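Local coordinates for putative cytoplasmic protein (Salmonella enterica subsp. enterica serovar Typhimurium, PDB 4J32) that probably cleaves peptidoglycan as Tae4, a papain-like amidase effector of the type VI secretion system, and is held in complex with its immunity protein Tai4, at residues 57-61 with 139-143; 72-78 with 95-99. One frame throughout, in Å; residues are numbered along the deposited sequence. Where two conformers were deposited one is given.

Contact 1 of 2, residues 57-61 with 139-143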
loop_
_atom_site.group_PDB
_atom_site.type_symbol
_atom_site.label_atom_id
_atom_site.label_comp_id
_atom_site.label_asym_id
_atom_site.label_seq_id
_atom_site.Cartn_x
_atom_site.Cartn_y
_atom_site.Cartn_z
ATOM N N CYS A 57 -8.058 -1.632 -23.878
ATOM C CA CYS A 57 -7.562 -1.208 -25.191
ATOM C C CYS A 57 -7.126 -2.393 -26.104
ATOM O O CYS A 57 -7.724 -2.589 -27.170
ATOM C CB CYS A 57 -6.478 -0.128 -25.052
ATOM S SG CYS A 57 -5.500 0.069 -26.567
ATOM N N PRO A 58 -6.110 -3.198 -25.692
ATOM C CA PRO A 58 -5.683 -4.253 -26.612
ATOM C C PRO A 58 -6.678 -5.402 -26.764
ATOM O O PRO A 58 -6.688 -6.088 -27.797
ATOM C CB PRO A 58 -4.359 -4.750 -26.000
ATOM C CG PRO A 58 -4.476 -4.443 -24.542
ATOM C CD PRO A 58 -5.262 -3.142 -24.481
ATOM N N ILE A 59 -7.515 -5.590 -25.747
ATOM C CA ILE A 59 -8.522 -6.641 -25.791
ATOM C C ILE A 59 -9.602 -6.248 -26.797
ATOM O O ILE A 59 -10.088 -7.096 -27.558
ATOM C CB ILE A 59 -9.105 -6.909 -24.387
ATOM C CG1 ILE A 59 -7.967 -7.307 -23.417
ATOM C CG2 ILE A 59 -10.213 -8.033 -24.451
ATOM C CD1 ILE A 59 -8.359 -7.408 -21.907
ATOM N N ARG A 60 -9.974 -4.964 -26.823
ATOM C CA ARG A 60 -10.963 -4.542 -27.825
ATOM C C ARG A 60 -10.420 -4.692 -29.254
ATOM O O ARG A 60 -11.135 -5.153 -30.143
ATOM C CB ARG A 60 -11.444 -3.113 -27.601
ATOM C CG ARG A 60 -12.098 -2.818 -26.232
ATOM C CD ARG A 60 -12.623 -1.377 -26.222
ATOM N NE ARG A 60 -13.197 -1.025 -24.925
ATOM C CZ ARG A 60 -12.635 -0.187 -24.062
ATOM N NH1 ARG A 60 -11.472 0.423 -24.343
ATOM N NH2 ARG A 60 -13.227 0.042 -22.902
ATOM N N MET A 61 -9.168 -4.306 -29.470
ATOM C CA MET A 61 -8.534 -4.462 -30.782
ATOM C C MET A 61 -8.432 -5.943 -31.179
ATOM O O MET A 61 -8.648 -6.308 -32.339
ATOM C CB MET A 61 -7.173 -3.763 -30.798
ATOM C CG MET A 61 -7.274 -2.233 -30.931
ATOM S SD MET A 61 -8.232 -1.692 -32.366
ATOM C CE MET A 61 -7.274 -2.417 -33.712
ATOM N N HIS A 139 -1.577 4.107 -27.290
ATOM C CA HIS A 139 -2.964 3.654 -27.389
ATOM C C HIS A 139 -3.165 3.157 -28.820
ATOM O O HIS A 139 -2.474 3.621 -29.741
ATOM C CB HIS A 139 -3.931 4.812 -27.100
ATOM C CG HIS A 139 -5.311 4.360 -26.731
ATOM N ND1 HIS A 139 -5.593 3.715 -25.545
ATOM C CD2 HIS A 139 -6.486 4.451 -27.400
ATOM C CE1 HIS A 139 -6.885 3.434 -25.495
ATOM N NE2 HIS A 139 -7.447 3.864 -26.615
ATOM N N VAL A 140 -4.073 2.201 -28.978
ATOM C CA VAL A 140 -4.437 1.639 -30.289
ATOM C C VAL A 140 -5.953 1.612 -30.343
ATOM O O VAL A 140 -6.597 1.100 -29.414
ATOM C CB VAL A 140 -4.011 0.153 -30.475
ATOM C CG1 VAL A 140 -4.074 -0.247 -31.975
ATOM C CG2 VAL A 140 -2.659 -0.145 -29.879
ATOM N N THR A 141 -6.526 2.162 -31.412
ATOM C CA THR A 141 -7.992 2.194 -31.544
ATOM C C THR A 141 -8.396 2.325 -33.028
ATOM O O THR A 141 -7.538 2.257 -33.906
ATOM C CB THR A 141 -8.634 3.308 -30.655
ATOM O OG1 THR A 141 -10.059 3.121 -30.572
ATOM C CG2 THR A 141 -8.307 4.681 -31.161
ATOM N N LEU A 142 -9.693 2.482 -33.290
ATOM C CA LEU A 142 -10.152 2.763 -34.646
ATOM C C LEU A 142 -10.450 4.242 -34.784
ATOM O O LEU A 142 -10.729 4.933 -33.798
ATOM C CB LEU A 142 -11.411 1.946 -34.993
ATOM C CG LEU A 142 -11.263 0.426 -34.863
ATOM C CD1 LEU A 142 -12.572 -0.188 -35.270
ATOM C CD2 LEU A 142 -10.146 -0.095 -35.752
ATOM N N TRP A 143 -10.370 4.711 -36.021
ATOM C CA TRP A 143 -10.525 6.113 -36.361
ATOM C C TRP A 143 -11.362 6.172 -37.627
ATOM O O TRP A 143 -11.045 5.493 -38.621
ATOM C CB TRP A 143 -9.117 6.729 -36.565
ATOM C CG TRP A 143 -9.092 8.084 -37.197
ATOM C CD1 TRP A 143 -8.825 8.372 -38.514
ATOM C CD2 TRP A 143 -9.337 9.342 -36.555
ATOM N NE1 TRP A 143 -8.878 9.741 -38.720
ATOM C CE2 TRP A 143 -9.187 10.352 -37.535
ATOM C CE3 TRP A 143 -9.642 9.715 -35.237
ATOM C CZ2 TRP A 143 -9.355 11.711 -37.242
ATOM C CZ3 TRP A 143 -9.808 11.065 -34.949
ATOM C CH2 TRP A 143 -9.657 12.043 -35.948
HETATM O O HOH W 1 -8.645 -0.517 -28.712
#
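V140 O accepts a hydrogen bond from a water at 2.7 Å, and the same water donates to C57 O, also 2.7 Å away, linking the first turn of helix 57-67 to the edge strand. C57 SG makes a close approach to the same carbonyl, lying 3.2 Å from V140 O. The sulfur also meets the neighbouring peptide: V140 N donates to C57 SG over 3.5 Å with an N-H...S angle of 157°, a long but fairly straight bond. With SG anti to the backbone N of C57 (chi1 163°), the sulfur reaches across to the strand and comes to rest over one face of the H139 ring. This sulfur-aromatic contact puts C57 SG 4.0 Å from the H139 ring centroid, displaced toward the rim and 3.8 Å from both ND1 and CE1. H139 NE2 is hydrogen-bonded to D150 OD2, which would help set the rotation of the ring, and S72 of the neighbouring Tai4 chain packs on H139. One helical turn after C57, M61 closes the apolar side of the contact: M61 CG lies against V140 CG1 at 3.9 Å, and the bent chain carries M61 SD to within 4.2 Å of L142 CD2. A cysteine at a helix start, a histidine on the facing strand and an aspartate behind it match the catalytic triad of papain-like NlpC/P60 enzymes. The chemistry is therefore consistent with an active site that has a sulfur touched by a strand N-H and an imidazole oriented by D150.

Contact 2 of 2, residues 72-78 with 95-99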
loop_
_atom_site.group_PDB
_atom_site.type_symbol
_atom_site.label_atom_id
_atom_site.label_comp_id
_atom_site.label_asym_id
_atom_site.label_seq_id
_atom_site.Cartn_x
_atom_site.Cartn_y
_atom_site.Cartn_z
ATOM N N ILE A 72 -6.082 -13.431 -34.424
ATOM C CA ILE A 72 -4.735 -13.539 -33.864
ATOM C C ILE A 72 -4.359 -15.013 -33.744
ATOM O O ILE A 72 -5.064 -15.798 -33.090
ATOM C CB ILE A 72 -4.676 -12.821 -32.490
ATOM C CG1 ILE A 72 -4.894 -11.304 -32.696
ATOM C CG2 ILE A 72 -3.341 -13.087 -31.763
ATOM C CD1 ILE A 72 -5.211 -10.545 -31.401
ATOM N N ALA A 73 -3.257 -15.392 -34.381
ATOM C CA ALA A 73 -2.841 -16.796 -34.411
ATOM C C ALA A 73 -2.433 -17.240 -33.010
ATOM O O ALA A 73 -1.866 -16.446 -32.251
ATOM C CB ALA A 73 -1.691 -16.995 -35.391
ATOM N N ARG A 74 -2.722 -18.497 -32.678
ATOM C CA ARG A 74 -2.333 -19.070 -31.388
ATOM C C ARG A 74 -0.836 -18.870 -31.118
ATOM O O ARG A 74 -0.425 -18.506 -30.005
ATOM C CB ARG A 74 -2.666 -20.562 -31.348
ATOM C CG ARG A 74 -2.399 -21.200 -29.996
ATOM C CD ARG A 74 -2.207 -22.703 -30.090
ATOM N NE ARG A 74 -0.978 -23.085 -30.792
ATOM C CZ ARG A 74 0.234 -23.118 -30.241
ATOM N NH1 ARG A 74 0.414 -22.773 -28.975
ATOM N NH2 ARG A 74 1.274 -23.488 -30.967
ATOM N N ASN A 75 -0.019 -19.100 -32.139
ATOM C CA ASN A 75 1.425 -19.039 -31.940
ATOM C C ASN A 75 2.102 -17.696 -32.244
ATOM O O ASN A 75 3.322 -17.630 -32.355
ATOM C CB ASN A 75 2.104 -20.180 -32.693
ATOM C CG ASN A 75 2.087 -19.973 -34.184
ATOM O OD1 ASN A 75 1.411 -19.067 -34.692
ATOM N ND2 ASN A 75 2.832 -20.802 -34.900
ATOM N N SER A 76 1.308 -16.637 -32.390
ATOM C CA SER A 76 1.825 -15.270 -32.467
ATOM C C SER A 76 2.699 -15.003 -31.229
ATOM O O SER A 76 2.303 -15.363 -30.116
ATOM C CB SER A 76 0.649 -14.283 -32.463
ATOM O OG SER A 76 1.068 -13.048 -33.005
ATOM N N PRO A 77 3.887 -14.400 -31.414
ATOM C CA PRO A 77 4.837 -14.220 -30.307
ATOM C C PRO A 77 4.472 -13.073 -29.350
ATOM O O PRO A 77 5.310 -12.207 -29.088
ATOM C CB PRO A 77 6.159 -13.920 -31.033
ATOM C CG PRO A 77 5.732 -13.219 -32.292
ATOM C CD PRO A 77 4.429 -13.885 -32.691
ATOM N N TYR A 78 3.237 -13.086 -28.844
ATOM C CA TYR A 78 2.705 -12.060 -27.935
ATOM C C TYR A 78 1.852 -12.732 -26.862
ATOM O O TYR A 78 1.146 -13.703 -27.145
ATOM C CB TYR A 78 1.834 -11.056 -28.708
ATOM C CG TYR A 78 2.599 -10.446 -29.863
ATOM C CD1 TYR A 78 3.603 -9.502 -29.636
ATOM C CD2 TYR A 78 2.365 -10.873 -31.169
ATOM C CE1 TYR A 78 4.345 -8.968 -30.701
ATOM C CE2 TYR A 78 3.093 -10.345 -32.240
ATOM C CZ TYR A 78 4.071 -9.395 -31.990
ATOM O OH TYR A 78 4.804 -8.889 -33.027
ATOM N N ASP A 95 2.278 -4.976 -27.037
ATOM C CA ASP A 95 2.175 -6.197 -27.846
ATOM C C ASP A 95 1.216 -6.004 -29.008
ATOM O O ASP A 95 1.510 -6.421 -30.125
ATOM C CB ASP A 95 1.727 -7.410 -27.008
ATOM C CG ASP A 95 2.867 -8.028 -26.216
ATOM O OD1 ASP A 95 4.053 -7.626 -26.406
ATOM O OD2 ASP A 95 2.582 -8.930 -25.403
ATOM N N MET A 96 0.103 -5.331 -28.765
ATOM C CA MET A 96 -0.873 -5.099 -29.829
ATOM C C MET A 96 -0.265 -4.217 -30.900
ATOM O O MET A 96 -0.424 -4.484 -32.106
ATOM C CB MET A 96 -2.167 -4.468 -29.300
ATOM C CG MET A 96 -3.160 -4.077 -30.426
ATOM S SD MET A 96 -3.598 -5.403 -31.593
ATOM C CE MET A 96 -4.416 -6.615 -30.554
ATOM N N ILE A 97 0.456 -3.185 -30.469
ATOM C CA ILE A 97 1.159 -2.306 -31.414
ATOM C C ILE A 97 2.139 -3.108 -32.278
ATOM O O ILE A 97 2.133 -2.982 -33.523
ATOM C CB ILE A 97 1.868 -1.140 -30.679
ATOM C CG1 ILE A 97 0.806 -0.217 -30.077
ATOM C CG2 ILE A 97 2.739 -0.336 -31.682
ATOM C CD1 ILE A 97 1.363 0.890 -29.147
ATOM N N ASP A 98 2.953 -3.942 -31.641
ATOM C CA ASP A 98 3.956 -4.725 -32.364
ATOM C C ASP A 98 3.297 -5.741 -33.291
ATOM O O ASP A 98 3.771 -5.971 -34.413
ATOM C CB ASP A 98 4.901 -5.427 -31.398
ATOM C CG ASP A 98 5.898 -4.479 -30.762
ATOM O OD1 ASP A 98 6.278 -3.456 -31.388
ATOM O OD2 ASP A 98 6.315 -4.770 -29.625
ATOM N N TYR A 99 2.190 -6.333 -32.822
ATOM C CA TYR A 99 1.418 -7.295 -33.624
ATOM C C TYR A 99 0.960 -6.666 -34.935
ATOM O O TYR A 99 1.144 -7.241 -36.027
ATOM C CB TYR A 99 0.199 -7.830 -32.837
ATOM C CG TYR A 99 -0.653 -8.797 -33.656
ATOM C CD1 TYR A 99 -0.385 -10.176 -33.657
ATOM C CD2 TYR A 99 -1.711 -8.327 -34.457
ATOM C CE1 TYR A 99 -1.182 -11.078 -34.432
ATOM C CE2 TYR A 99 -2.490 -9.211 -35.238
ATOM C CZ TYR A 99 -2.225 -10.574 -35.206
ATOM O OH TYR A 99 -2.990 -11.409 -35.979
HETATM O O HOH W 2 -1.700 -13.809 -36.366
#
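I72 lays its CG1 over one face of the Y99 ring, 4.2 Å from the centroid, a CH-pi contact, and its CD1 continues to M96 CE at 4.1 Å. At A73, where a type I turn running to S76 begins, the backbone N donates to a water 3.0 Å away that in turn donates to Y99 OH at 2.8 Å, so the phenol end is linked to the loop through solvent. S76 brings OG to the rim of the same ring, in its plane and 3.3 Å from Y99 CD1. Beyond P77, the centre of an inverse gamma turn, Y78 meets the helix most extensively. With CG anti to the carbonyl carbon (chi1 -55°), its ring is laid against the D95-Y99 turn and has D95 O and Y99 CB over one face, Y99 CB standing 4.2 Å from the centroid. The two tyrosine rings lie obliquely, planes at 75°, with Y78 CE2 at the edge of Y99. Y78 CE1 also touches D98 CB at 3.7 Å. K80 NZ binds the carbonyls of R74, S76 and Y78, which probably helps to hold the loop's curve. The loop is thus fastened to helix 93-103 mainly by aromatic and CH-pi contacts, and a water adds a polar bridge between A73 N and Y99 OH.

In the fold
The two contacts lie 14 Å apart between their centres and are nested along the chain: 72-78 and 95-99 both fall between 57-61 and 139-143 in sequence. Helix 93-103 joins them. M96 touches both contacts, I72 in one and P58 and M61 in the other, while I97 packs on V140, I97 CG1 meeting V140 CG2 at 3.5 Å. Contact 1 sits at the chain centre, where helix 57-67 meets an outermost strand, within this chain, of the four-stranded antiparallel sheet; contact 2 lies about 12 Å from that centre. Helix 93-103 thus packs behind the probable active site through P58, M61 and V140, and the loop 72-78 packs against it from farther out.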